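Local coordinates for protein L-ribulose 3-epimerase (Mesorhizobium loti, PDB 3VYL) that epimerises ketoses at C3, probably interconverting L-ribulose and L-xylulose, and binds a manganese ion in a TIM barrel, at residues A81-G84 with V85-N89. Sequence-based numbering, arbitrary orientation.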
loop_
_atom_site.group_PDB
_atom_site.type_symbol
_atom_site.label_atom_id
_atom_site.label_comp_id
_atom_site.label_asym_id
_atom_site.label_seq_id
_atom_site.Cartn_x
_atom_site.Cartn_y
_atom_site.Cartn_z
ATOM N N ALA A 81 34.030 -26.821 8.634
ATOM C CA ALA A 81 33.713 -25.862 9.698
ATOM C C ALA A 81 34.928 -25.039 10.143
ATOM O O ALA A 81 34.810 -23.833 10.424
ATOM C CB ALA A 81 33.089 -26.579 10.883
ATOM N N ALA A 82 36.087 -25.690 10.197
ATOM C CA ALA A 82 37.321 -25.021 10.575
ATOM C C ALA A 82 37.739 -24.037 9.496
ATOM O O ALA A 82 38.217 -22.938 9.798
ATOM C CB ALA A 82 38.426 -26.030 10.853
ATOM N N ARG A 83 37.550 -24.419 8.238
ATOM C CA ARG A 83 37.810 -23.496 7.137
ATOM C C ARG A 83 36.925 -22.241 7.281
ATOM O O ARG A 83 37.391 -21.120 7.089
ATOM C CB ARG A 83 37.647 -24.194 5.778
ATOM C CG ARG A 83 38.148 -23.410 4.568
ATOM C CD ARG A 83 39.452 -22.685 4.862
ATOM N NE ARG A 83 39.814 -21.728 3.815
ATOM C CZ ARG A 83 40.557 -20.643 4.019
ATOM N NH1 ARG A 83 41.003 -20.360 5.238
ATOM N NH2 ARG A 83 40.846 -19.830 3.005
ATOM N N GLY A 84 35.671 -22.432 7.674
ATOM C CA GLY A 84 34.783 -21.316 7.989
ATOM C C GLY A 84 35.360 -20.369 9.026
ATOM O O GLY A 84 35.599 -19.187 8.746
ATOM N N VAL A 85 35.600 -20.892 10.226
ATOM C CA VAL A 85 36.184 -20.092 11.305
ATOM C C VAL A 85 37.412 -19.315 10.819
ATOM O O VAL A 85 37.561 -18.134 11.135
ATOM C CB VAL A 85 36.517 -20.948 12.546
ATOM C CG1 VAL A 85 37.187 -20.115 13.620
ATOM C CG2 VAL A 85 35.260 -21.594 13.104
ATOM N N GLU A 86 38.275 -19.956 10.035
ATOM C CA GLU A 86 39.475 -19.266 9.549
ATOM C C GLU A 86 39.161 -18.144 8.555
ATOM O O GLU A 86 39.870 -17.129 8.525
ATOM C CB GLU A 86 40.518 -20.253 8.988
ATOM C CG GLU A 86 41.871 -19.633 8.591
ATOM C CD GLU A 86 42.598 -18.900 9.728
ATOM O OE1 GLU A 86 42.353 -19.195 10.928
ATOM O OE2 GLU A 86 43.441 -18.026 9.414
ATOM N N ILE A 87 38.111 -18.318 7.750
ATOM C CA ILE A 87 37.657 -17.241 6.860
ATOM C C ILE A 87 37.085 -16.089 7.695
ATOM O O ILE A 87 37.358 -14.914 7.418
ATOM C CB ILE A 87 36.631 -17.722 5.810
ATOM C CG1 ILE A 87 37.328 -18.575 4.741
ATOM C CG2 ILE A 87 35.940 -16.530 5.144
ATOM C CD1 ILE A 87 36.417 -19.551 4.033
ATOM N N LEU A 88 36.310 -16.442 8.721
ATOM C CA LEU A 88 35.751 -15.467 9.656
ATOM C C LEU A 88 36.833 -14.628 10.344
ATOM O O LEU A 88 36.774 -13.386 10.319
ATOM C CB LEU A 88 34.869 -16.176 10.687
ATOM C CG LEU A 88 33.341 -16.174 10.546
ATOM C CD1 LEU A 88 32.858 -15.991 9.116
ATOM C CD2 LEU A 88 32.773 -17.448 11.148
ATOM N N ASN A 89 37.821 -15.312 10.931
ATOM C CA ASN A 89 38.929 -14.664 11.643
ATOM C C ASN A 89 39.713 -13.704 10.751
ATOM O O ASN A 89 40.126 -12.623 11.190
ATOM C CB ASN A 89 39.874 -15.701 12.250
ATOM C CG ASN A 89 39.298 -16.379 13.482
ATOM O OD1 ASN A 89 38.614 -15.757 14.299
ATOM N ND2 ASN A 89 39.592 -17.664 13.634
#
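The side chain of Arg83 runs forward along its helix, and its guanidinium reaches Glu86 and Ile87 about one turn on. The chain leaves with CG anti to the backbone N (chi1 -169°) and then kinks at chi2 (40°), which carries the flat group over the flank of Ile87. There CG1 of Ile87 lies under one face of the guanidinium, 3.9 Å from Arg83 CZ, and the two side chains cross at about a right angle. Glu86 meets the same group at its edge, in plane, with its CG 3.5 Å from Arg83 NH1. Its carboxylate is turned nearly coplanar with the guanidinium, yet Glu86 OE2 stays 5.4 Å from Arg83 NH1; the opposite charges are neighbours, without touching, and any attraction between them is probably modest.

Aliphatic carbons also rest on backbone oxygens: Val85 CG2 sits 3.5 Å from Ala81 O, while Ile87 CG1 and CD1 lie against Arg83 O. An alanine at Ile87 lacks CG1, CG2 and CD1, and the guanidinium, having lost the CG1 contact over one face, would probably be freer to swing.

Main-chain bonds join successive turns. Val85 N donates to Ala81 O (3.1 Å), Glu86 N to Ala82 O (3.0 Å), and Ile87 N to Arg83 O (3.0 Å). Gly84 O accepts from Leu88 N at 2.8 Å and also takes a weak, strongly bent bond from Ile87 N.

The i to i+4 pattern is that of a regular alpha-helix, with Arg83, Glu86 and Ile87 spaced i, i+3 and i+4. Leu88 turns instead to Leu130 and Val133 of helix 120-139, and Ile87 touches Pro68. Helix 78-98 is the crossover of the beta-alpha-beta unit that links strands 60-66 and 102-104, on the outer layer of the xylose isomerase-like TIM barrel.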